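Side-chain contacts in putative aminooxidase (Propionibacterium acnes, PDB 2BA9), which isomerises polyunsaturated fatty acids to give conjugated linoleic acid, probably with the help of its bound flavin-adenine dinucleotide: residues A[10-15]-A[224-229]; A[18-23]-A[413-418]; A[236-241]-A[245-250]. One frame throughout, in Å; residues are numbered along the deposited sequence.

Contact 1 (A[10-15]-A[224-229]). With FAD (flavin-adenine dinucleotide), chain D.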
loop_
_atom_site.group_PDB
_atom_site.type_symbol
_atom_site.label_atom_id
_atom_site.label_comp_id
_atom_site.label_asym_id
_atom_site.label_seq_id
_atom_site.Cartn_x
_atom_site.Cartn_y
_atom_site.Cartn_z
ATOM N N ALA A 10 5.081 13.978 -18.282
ATOM C CA ALA A 10 3.908 13.103 -18.324
ATOM C C ALA A 10 3.967 12.204 -17.108
ATOM O O ALA A 10 4.926 11.445 -16.936
ATOM C CB ALA A 10 3.888 12.280 -19.604
ATOM N N ILE A 11 2.960 12.320 -16.249
ATOM C CA ILE A 11 2.833 11.472 -15.067
ATOM C C ILE A 11 1.809 10.375 -15.351
ATOM O O ILE A 11 0.641 10.671 -15.646
ATOM C CB ILE A 11 2.414 12.308 -13.812
ATOM C CG1 ILE A 11 3.524 13.326 -13.456
ATOM C CG2 ILE A 11 2.115 11.389 -12.631
ATOM C CD1 ILE A 11 3.032 14.647 -12.838
ATOM N N ILE A 12 2.228 9.107 -15.282
ATOM C CA ILE A 12 1.255 8.002 -15.491
ATOM C C ILE A 12 0.721 7.479 -14.156
ATOM O O ILE A 12 1.505 7.108 -13.277
ATOM C CB ILE A 12 1.885 6.830 -16.334
ATOM C CG1 ILE A 12 2.650 7.380 -17.522
ATOM C CG2 ILE A 12 0.780 5.930 -16.791
ATOM C CD1 ILE A 12 1.796 8.070 -18.642
ATOM N N GLY A 13 -0.609 7.449 -14.043
ATOM C CA GLY A 13 -1.314 7.055 -12.820
ATOM C C GLY A 13 -1.753 8.274 -12.026
ATOM O O GLY A 13 -0.926 9.124 -11.705
ATOM N N ALA A 14 -3.049 8.353 -11.708
ATOM C CA ALA A 14 -3.589 9.385 -10.794
ATOM C C ALA A 14 -4.084 8.815 -9.460
ATOM O O ALA A 14 -5.159 9.181 -8.966
ATOM C CB ALA A 14 -4.683 10.176 -11.457
ATOM N N GLY A 15 -3.285 7.920 -8.883
ATOM C CA GLY A 15 -3.450 7.506 -7.491
ATOM C C GLY A 15 -2.643 8.470 -6.642
ATOM O O GLY A 15 -2.122 9.446 -7.153
ATOM N N VAL A 224 -7.894 7.614 -20.114
ATOM C CA VAL A 224 -6.807 7.600 -21.078
ATOM C C VAL A 224 -6.239 6.190 -21.216
ATOM O O VAL A 224 -5.578 5.677 -20.311
ATOM C CB VAL A 224 -5.709 8.610 -20.698
ATOM C CG1 VAL A 224 -4.532 8.558 -21.688
ATOM C CG2 VAL A 224 -6.299 10.029 -20.639
ATOM N N ASP A 225 -6.511 5.591 -22.376
ATOM C CA ASP A 225 -6.104 4.234 -22.724
ATOM C C ASP A 225 -4.807 4.327 -23.510
ATOM O O ASP A 225 -4.826 4.442 -24.729
ATOM C CB ASP A 225 -7.214 3.579 -23.578
ATOM C CG ASP A 225 -6.989 2.087 -23.840
ATOM O OD1 ASP A 225 -5.929 1.536 -23.465
ATOM O OD2 ASP A 225 -7.896 1.461 -24.435
ATOM N N ILE A 226 -3.691 4.312 -22.785
ATOM C CA ILE A 226 -2.351 4.337 -23.364
ATOM C C ILE A 226 -2.017 2.985 -23.989
ATOM O O ILE A 226 -1.951 1.973 -23.290
ATOM C CB ILE A 226 -1.266 4.625 -22.294
ATOM C CG1 ILE A 226 -1.458 6.011 -21.668
ATOM C CG2 ILE A 226 0.131 4.484 -22.901
ATOM C CD1 ILE A 226 -0.582 6.262 -20.453
ATOM N N THR A 227 -1.789 2.983 -25.299
ATOM C CA THR A 227 -1.505 1.755 -26.029
ATOM C C THR A 227 -0.028 1.575 -26.343
ATOM O O THR A 227 0.416 0.449 -26.586
ATOM C CB THR A 227 -2.305 1.714 -27.325
ATOM O OG1 THR A 227 -1.914 2.816 -28.151
ATOM C CG2 THR A 227 -3.808 1.798 -27.024
ATOM N N ARG A 228 0.734 2.672 -26.329
ATOM C CA ARG A 228 2.140 2.637 -26.710
ATOM C C ARG A 228 2.930 3.816 -26.129
ATOM O O ARG A 228 2.476 4.956 -26.188
ATOM C CB ARG A 228 2.252 2.629 -28.246
ATOM C CG ARG A 228 3.604 2.169 -28.792
ATOM C CD ARG A 228 3.478 1.590 -30.205
ATOM N NE ARG A 228 2.295 0.721 -30.342
ATOM C CZ ARG A 228 1.205 0.991 -31.079
ATOM N NH1 ARG A 228 1.109 2.107 -31.815
ATOM N NH2 ARG A 228 0.197 0.116 -31.094
ATOM N N ILE A 229 4.097 3.525 -25.551
ATOM C CA ILE A 229 5.085 4.552 -25.199
ATOM C C ILE A 229 6.431 4.151 -25.790
ATOM O O ILE A 229 6.919 3.043 -25.545
ATOM C CB ILE A 229 5.245 4.757 -23.671
ATOM C CG1 ILE A 229 3.928 5.241 -23.046
ATOM C CG2 ILE A 229 6.378 5.742 -23.383
ATOM C CD1 ILE A 229 3.974 5.428 -21.540
HETATM P PA FAD D . -2.478 3.074 -6.751
HETATM O O1A FAD D . -3.186 3.545 -5.514
HETATM O O2A FAD D . -2.704 1.633 -7.158
HETATM O O5B FAD D . -2.961 3.972 -7.986
HETATM C C5B FAD D . -2.368 3.724 -9.240
HETATM C C4B FAD D . -3.104 4.487 -10.321
HETATM O O4B FAD D . -2.466 4.251 -11.560
HETATM C C3B FAD D . -4.567 4.051 -10.434
HETATM O O3B FAD D . -5.410 5.178 -10.357
HETATM C C2B FAD D . -4.626 3.345 -11.767
HETATM O O2B FAD D . -5.923 3.383 -12.363
HETATM C C1B FAD D . -3.467 4.019 -12.524
HETATM N N9A FAD D . -3.004 3.157 -13.626
HETATM C C8A FAD D . -2.605 1.839 -13.551
HETATM N N7A FAD D . -2.279 1.408 -14.802
HETATM C C5A FAD D . -2.465 2.439 -15.673
HETATM C C6A FAD D . -2.307 2.567 -17.068
HETATM N N6A FAD D . -1.528 1.657 -17.737
HETATM N N1A FAD D . -2.563 3.799 -17.660
HETATM C C2A FAD D . -3.027 4.874 -16.915
HETATM N N3A FAD D . -3.183 4.734 -15.543
HETATM C C4A FAD D . -2.930 3.541 -14.935
HETATM N N1 FAD D . -2.373 2.550 2.650
HETATM C C2 FAD D . -2.081 3.166 3.850
HETATM O O2 FAD D . -1.269 4.090 3.885
HETATM N N3 FAD D . -2.682 2.722 5.012
HETATM C C4 FAD D . -3.593 1.688 4.972
HETATM O O4 FAD D . -4.128 1.327 6.033
HETATM C C4X FAD D . -3.902 1.073 3.755
HETATM N N5 FAD D . -4.794 0.017 3.679
HETATM C C5X FAD D . -5.225 -0.487 2.467
HETATM C C6 FAD D . -6.229 -1.450 2.416
HETATM C C7 FAD D . -6.680 -1.920 1.184
HETATM C C7M FAD D . -7.776 -2.947 1.167
HETATM C C8 FAD D . -6.116 -1.434 0.007
HETATM C C8M FAD D . -6.563 -1.910 -1.342
HETATM C C9 FAD D . -5.109 -0.475 0.069
HETATM C C9A FAD D . -4.643 0.003 1.295
HETATM N N10 FAD D . -3.611 0.956 1.382
HETATM C C10 FAD D . -3.294 1.532 2.591
HETATM C "C1'" FAD D . -2.622 1.118 0.277
HETATM C "C2'" FAD D . -2.842 2.410 -0.500
HETATM O "O2'" FAD D . -4.206 2.590 -0.864
HETATM C "C3'" FAD D . -1.947 2.361 -1.728
HETATM O "O3'" FAD D . -0.613 2.035 -1.329
HETATM C "C4'" FAD D . -1.985 3.679 -2.484
HETATM O "O4'" FAD D . -3.244 3.874 -3.118
HETATM C "C5'" FAD D . -0.841 3.692 -3.488
HETATM O "O5'" FAD D . -1.017 4.735 -4.405
HETATM P P FAD D . -0.313 4.659 -5.862
HETATM O O1P FAD D . -0.696 5.866 -6.698
HETATM O O2P FAD D . 1.158 4.553 -5.654
HETATM O O3P FAD D . -0.905 3.352 -6.582
#
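The carbonyl O of Ile12, whose side chain meets Ile226 across this contact, accepts a hydrogen bond from the hydroxyl of Thr253, while the backbone of the same residue pairs with Val251 in the parallel sheet. With its main chain held this way, Ile12 turns its branches out to strand 226-230. No polar bond joins the two segments; their contact is wholly apolar and buried. Ile12 and Ile226 meet tip to tip, CD1 to CD1 at 3.5 Å, closer than methyls usually come. Ile226 gets there by an extended chain: CD1 is anti to CA (chi2 170°), which carries the methyl out from the strand. The same methyl also lies 3.9 Å from Ile12 CG2, so it touches both ends of the forked Ile12 side chain. Ile229 adds a looser contact, its CD1 4.5 Å from Ile12 CD1. Ile12 CG2 has a second task, sitting over one face of the FAD adenine, 4.0 Å from C2A. Beyond it the chain turns under the cofactor. Gly13, at a positive phi of 98°, brings its CA within 3.3 Å of FAD O4B, and Gly15 C approaches FAD O1P at 3.3 Å, just before helix 16-28. Glu37 binds both Ala14 N and FAD. Strand, glycine-rich turn and helix together fit the GxGxxG dinucleotide-binding motif of a Rossmann-type fold.

Contact 2 (A[18-23]-A[413-418])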
loop_
_atom_site.group_PDB
_atom_site.type_symbol
_atom_site.label_atom_id
_atom_site.label_comp_id
_atom_site.label_asym_id
_atom_site.label_seq_id
_atom_site.Cartn_x
_atom_site.Cartn_y
_atom_site.Cartn_z
ATOM N N GLY A 18 0.854 9.539 -8.189
ATOM C CA GLY A 18 0.779 10.408 -9.359
ATOM C C GLY A 18 0.337 11.803 -8.979
ATOM O O GLY A 18 0.936 12.794 -9.386
ATOM N N LEU A 19 -0.730 11.865 -8.185
ATOM C CA LEU A 19 -1.266 13.135 -7.734
ATOM C C LEU A 19 -0.242 13.916 -6.901
ATOM O O LEU A 19 -0.159 15.133 -7.007
ATOM C CB LEU A 19 -2.553 12.914 -6.945
ATOM C CG LEU A 19 -3.725 12.321 -7.728
ATOM C CD1 LEU A 19 -4.839 11.938 -6.774
ATOM C CD2 LEU A 19 -4.220 13.294 -8.824
ATOM N N ALA A 20 0.527 13.206 -6.085
ATOM C CA ALA A 20 1.580 13.831 -5.257
ATOM C C ALA A 20 2.740 14.317 -6.115
ATOM O O ALA A 20 3.344 15.354 -5.836
ATOM C CB ALA A 20 2.083 12.847 -4.206
ATOM N N ALA A 21 3.059 13.553 -7.154
ATOM C CA ALA A 21 4.113 13.922 -8.077
ATOM C C ALA A 21 3.743 15.248 -8.725
ATOM O O ALA A 21 4.572 16.169 -8.822
ATOM C CB ALA A 21 4.308 12.835 -9.120
ATOM N N GLY A 22 2.480 15.350 -9.142
ATOM C CA GLY A 22 1.965 16.594 -9.708
ATOM C C GLY A 22 2.042 17.751 -8.730
ATOM O O GLY A 22 2.586 18.811 -9.054
ATOM N N MET A 23 1.477 17.552 -7.538
ATOM C CA MET A 23 1.530 18.561 -6.455
ATOM C C MET A 23 2.924 19.106 -6.229
ATOM O O MET A 23 3.116 20.313 -6.159
ATOM C CB MET A 23 1.047 17.959 -5.133
ATOM C CG MET A 23 1.246 18.853 -3.905
ATOM S SD MET A 23 0.754 18.046 -2.382
ATOM C CE MET A 23 1.509 19.064 -1.122
ATOM N N HIS A 413 5.359 10.522 -0.147
ATOM C CA HIS A 413 6.688 10.931 0.363
ATOM C C HIS A 413 7.807 10.643 -0.660
ATOM O O HIS A 413 8.702 11.478 -0.900
ATOM C CB HIS A 413 6.941 10.215 1.700
ATOM C CG HIS A 413 8.153 10.684 2.446
ATOM N ND1 HIS A 413 8.587 10.071 3.602
ATOM C CD2 HIS A 413 9.041 11.673 2.193
ATOM C CE1 HIS A 413 9.674 10.676 4.040
ATOM N NE2 HIS A 413 9.969 11.654 3.205
ATOM N N TYR A 414 7.737 9.479 -1.296
ATOM C CA TYR A 414 8.673 9.158 -2.365
ATOM C C TYR A 414 8.514 10.104 -3.564
ATOM O O TYR A 414 9.515 10.552 -4.133
ATOM C CB TYR A 414 8.521 7.703 -2.821
ATOM C CG TYR A 414 9.623 7.263 -3.762
ATOM C CD1 TYR A 414 10.717 6.552 -3.296
ATOM C CD2 TYR A 414 9.576 7.576 -5.117
ATOM C CE1 TYR A 414 11.737 6.163 -4.155
ATOM C CE2 TYR A 414 10.583 7.187 -5.979
ATOM C CZ TYR A 414 11.659 6.481 -5.491
ATOM O OH TYR A 414 12.656 6.093 -6.335
ATOM N N SER A 415 7.272 10.390 -3.962
ATOM C CA SER A 415 7.030 11.354 -5.056
ATOM C C SER A 415 7.612 12.762 -4.747
ATOM O O SER A 415 8.342 13.341 -5.561
ATOM C CB SER A 415 5.534 11.434 -5.407
ATOM O OG SER A 415 5.155 10.407 -6.331
ATOM N N LYS A 416 7.295 13.283 -3.564
ATOM C CA LYS A 416 7.898 14.529 -3.030
ATOM C C LYS A 416 9.420 14.542 -3.186
ATOM O O LYS A 416 10.003 15.494 -3.725
ATOM C CB LYS A 416 7.534 14.670 -1.540
ATOM C CG LYS A 416 8.094 15.882 -0.793
ATOM C CD LYS A 416 7.800 15.747 0.700
ATOM C CE LYS A 416 8.063 17.025 1.483
ATOM N NZ LYS A 416 9.505 17.286 1.639
ATOM N N ASP A 417 10.062 13.491 -2.692
ATOM C CA ASP A 417 11.524 13.411 -2.694
ATOM C C ASP A 417 12.084 13.252 -4.113
ATOM O O ASP A 417 13.170 13.725 -4.391
ATOM C CB ASP A 417 12.006 12.248 -1.816
ATOM C CG ASP A 417 11.911 12.541 -0.322
ATOM O OD1 ASP A 417 11.800 13.723 0.079
ATOM O OD2 ASP A 417 11.968 11.579 0.465
ATOM N N LEU A 418 11.336 12.598 -5.007
ATOM C CA LEU A 418 11.763 12.445 -6.405
ATOM C C LEU A 418 12.038 13.800 -7.055
ATOM O O LEU A 418 12.983 13.945 -7.825
ATOM C CB LEU A 418 10.722 11.685 -7.229
ATOM C CG LEU A 418 11.174 11.204 -8.617
ATOM C CD1 LEU A 418 11.993 9.906 -8.522
ATOM C CD2 LEU A 418 9.958 11.019 -9.533
#
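Ala20, Ala21 and Ser415 make the apolar part of this buried contact, in which two helices touch through very small side chains. Ser415 CB rests 3.9 Å from Ala20 CB and 3.7 Å from Ala21 N, so this one methylene packs against both a methyl and the main chain of the facing helix. Such short side chains let the backbones come close, with Ala21 CA and Ser415 CA 4.9 Å apart. Helix 16-28 is the one that follows the glycine-rich turn of the Rossmann-type FAD-binding fold, and Gly18 is probably the last glycine of its GxGxxG signature; helix 408-423, near the C-terminus, lies against it, and the Ser415 side chain is about 7 Å from the FAD. The polar part rests on a single group. Ser415 OG passes alongside Ala21, 3.8 Å from its CB, and its hydrogen bond goes to the carbonyl O of Ala17, one turn before Ala21. A chi1 of -85° swings the hydroxyl to that side, where a buried polar atom finds an acceptor on the neighbouring helix. Leu19 points away from helix 408-423 and packs on Phe209 and Leu212 of helix 204-215, while the Lys416 side chain touches Glu72 of helix 68-77.

Contact 3 (A[236-241]-A[245-250])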
loop_
_atom_site.group_PDB
_atom_site.type_symbol
_atom_site.label_atom_id
_atom_site.label_comp_id
_atom_site.label_asym_id
_atom_site.label_seq_id
_atom_site.Cartn_x
_atom_site.Cartn_y
_atom_site.Cartn_z
ATOM N N VAL A 236 9.765 11.502 -25.137
ATOM C CA VAL A 236 8.797 10.482 -24.793
ATOM C C VAL A 236 7.552 10.667 -25.642
ATOM O O VAL A 236 6.841 11.668 -25.502
ATOM C CB VAL A 236 8.383 10.568 -23.309
ATOM C CG1 VAL A 236 7.275 9.581 -23.019
ATOM C CG2 VAL A 236 9.571 10.317 -22.398
ATOM N N HIS A 237 7.280 9.708 -26.521
ATOM C CA HIS A 237 6.041 9.744 -27.291
ATOM C C HIS A 237 5.043 8.742 -26.745
ATOM O O HIS A 237 5.336 7.551 -26.658
ATOM C CB HIS A 237 6.265 9.507 -28.779
ATOM C CG HIS A 237 5.298 10.266 -29.639
ATOM N ND1 HIS A 237 5.700 11.130 -30.637
ATOM C CD2 HIS A 237 3.945 10.326 -29.613
ATOM C CE1 HIS A 237 4.635 11.668 -31.207
ATOM N NE2 HIS A 237 3.557 11.198 -30.602
ATOM N N ILE A 238 3.870 9.256 -26.380
ATOM C CA ILE A 238 2.801 8.478 -25.782
ATOM C C ILE A 238 1.702 8.361 -26.806
ATOM O O ILE A 238 1.326 9.359 -27.406
ATOM C CB ILE A 238 2.216 9.177 -24.527
ATOM C CG1 ILE A 238 3.285 9.384 -23.453
ATOM C CG2 ILE A 238 1.064 8.373 -23.942
ATOM C CD1 ILE A 238 4.201 10.586 -23.715
ATOM N N HIS A 239 1.195 7.145 -27.002
ATOM C CA HIS A 239 0.089 6.885 -27.927
ATOM C C HIS A 239 -1.118 6.333 -27.178
ATOM O O HIS A 239 -1.014 5.343 -26.470
ATOM C CB HIS A 239 0.510 5.887 -29.003
ATOM C CG HIS A 239 1.810 6.227 -29.663
ATOM N ND1 HIS A 239 1.881 6.951 -30.833
ATOM C CD2 HIS A 239 3.088 5.956 -29.307
ATOM C CE1 HIS A 239 3.151 7.109 -31.170
ATOM N NE2 HIS A 239 3.903 6.512 -30.262
ATOM N N THR A 240 -2.261 6.988 -27.345
ATOM C CA THR A 240 -3.507 6.545 -26.746
ATOM C C THR A 240 -4.508 6.202 -27.839
ATOM O O THR A 240 -4.165 6.158 -29.016
ATOM C CB THR A 240 -4.103 7.621 -25.784
ATOM O OG1 THR A 240 -4.651 8.716 -26.538
ATOM C CG2 THR A 240 -3.032 8.125 -24.828
ATOM N N THR A 241 -5.743 5.944 -27.427
ATOM C CA THR A 241 -6.825 5.629 -28.344
ATOM C C THR A 241 -7.316 6.880 -29.092
ATOM O O THR A 241 -7.724 6.798 -30.257
ATOM C CB THR A 241 -7.976 4.927 -27.591
ATOM O OG1 THR A 241 -8.169 5.542 -26.311
ATOM C CG2 THR A 241 -7.644 3.442 -27.384
ATOM N N ARG A 245 1.007 11.839 -28.431
ATOM C CA ARG A 245 1.662 13.107 -28.101
ATOM C C ARG A 245 3.048 12.957 -27.520
ATOM O O ARG A 245 3.394 11.920 -26.954
ATOM C CB ARG A 245 0.807 13.907 -27.130
ATOM C CG ARG A 245 -0.366 14.591 -27.797
ATOM C CD ARG A 245 -1.292 15.168 -26.769
ATOM N NE ARG A 245 -2.599 15.427 -27.352
ATOM C CZ ARG A 245 -3.740 15.510 -26.667
ATOM N NH1 ARG A 245 -3.765 15.352 -25.344
ATOM N NH2 ARG A 245 -4.872 15.745 -27.323
ATOM N N GLU A 246 3.821 14.029 -27.652
ATOM C CA GLU A 246 5.222 14.043 -27.274
ATOM C C GLU A 246 5.412 14.783 -25.957
ATOM O O GLU A 246 4.862 15.873 -25.764
ATOM C CB GLU A 246 6.028 14.730 -28.368
ATOM C CG GLU A 246 7.532 14.622 -28.233
ATOM C CD GLU A 246 8.238 15.483 -29.249
ATOM O OE1 GLU A 246 7.862 15.421 -30.437
ATOM O OE2 GLU A 246 9.154 16.234 -28.866
ATOM N N SER A 247 6.193 14.178 -25.065
ATOM C CA SER A 247 6.657 14.832 -23.851
ATOM C C SER A 247 8.182 14.751 -23.756
ATOM O O SER A 247 8.843 14.061 -24.545
ATOM C CB SER A 247 6.011 14.194 -22.628
ATOM O OG SER A 247 4.602 14.139 -22.784
ATOM N N ASP A 248 8.729 15.477 -22.789
ATOM C CA ASP A 248 10.174 15.523 -22.562
ATOM C C ASP A 248 10.582 14.507 -21.513
ATOM O O ASP A 248 11.636 13.887 -21.622
ATOM C CB ASP A 248 10.587 16.917 -22.099
ATOM C CG ASP A 248 10.376 17.958 -23.162
ATOM O OD1 ASP A 248 10.886 17.772 -24.275
ATOM O OD2 ASP A 248 9.701 18.964 -22.897
ATOM N N VAL A 249 9.733 14.350 -20.500
ATOM C CA VAL A 249 10.024 13.494 -19.350
ATOM C C VAL A 249 8.816 12.597 -19.020
ATOM O O VAL A 249 7.652 13.004 -19.162
ATOM C CB VAL A 249 10.405 14.351 -18.129
ATOM C CG1 VAL A 249 10.841 13.485 -16.961
ATOM C CG2 VAL A 249 11.488 15.326 -18.499
ATOM N N LEU A 250 9.117 11.363 -18.619
ATOM C CA LEU A 250 8.117 10.389 -18.200
ATOM C C LEU A 250 8.300 10.011 -16.734
ATOM O O LEU A 250 9.400 9.674 -16.318
ATOM C CB LEU A 250 8.247 9.124 -19.053
ATOM C CG LEU A 250 7.184 8.041 -18.853
ATOM C CD1 LEU A 250 5.796 8.591 -19.172
ATOM C CD2 LEU A 250 7.512 6.815 -19.722
#
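Val236 and Ser247 form a hydrogen-bonded antiparallel pair, with Val236 N 2.8 Å from Ser247 O and Ser247 N 2.6 Å from Val236 O. The second of these bonds is almost straight, at 177°, and lies in the carbonyl plane. Two residues on, Ile238 and Arg245 repeat the pattern: Ile238 N reaches Arg245 O at 2.8 Å, and Arg245 N reaches Ile238 O at 2.7 Å in a more bent bond of 156°. Between them, in the non-hydrogen-bonded pair, His237 leans across toward its neighbour strand. Its ring passes over the Arg245-Glu246 peptide, bringing CD2 to 3.1 Å from Arg245 O; NE2 also makes a weak hydrogen bond to Asp244 OD2, consistent with this tilt. On the other face of the sheet Ile238 CD1 lies 3.7 Å from Ser247 OG. Val236 crosses Leu250 at about a right angle, its CG2 3.8 Å from Leu250 CB; Leu250, already in strand 249-252 of the parallel sheet, packs in turn on Ile12 of the neighbouring strand 9-12. Further out, Glu246 and, just past the strand, Asp248 both make salt bridges to Arg8, and Arg245 makes a cation-pi contact with Trp243 in the connection. Thr240 OG1 is hydrogen-bonded to Asp242 N and Trp243 O in the same connection. Strand 226-230 pairs with the other edge of strand 236-240 through backbone bonds to His237 and His239; strands 236-240 and 244-247 form a beta hairpin, two neighbouring strands of a three-stranded antiparallel sheet.

Contacts 1 and 2 are buried and involve few atoms, whereas contact 3 lies further from the chain's centre and is partly solvent-exposed. Strand 9-12 and helix 16-28 follow one another, so contacts 1 and 2 hold successive pieces of the dinucleotide-binding unit; Ile11 CG2 packs on Gly18 CA at 3.7 Å. Contacts 1 and 3 share the small antiparallel sheet: Thr227 and Arg228 both face His239 in a classic beta bulge. They also meet the parallel sheet through its neighbouring strands 9-12 and 249-252. Chemistry follows position, from branched aliphatic chains beside adenine, through small residues between helices, to main-chain pairing with charged groups outside. Contacts 2 and 3 do not touch.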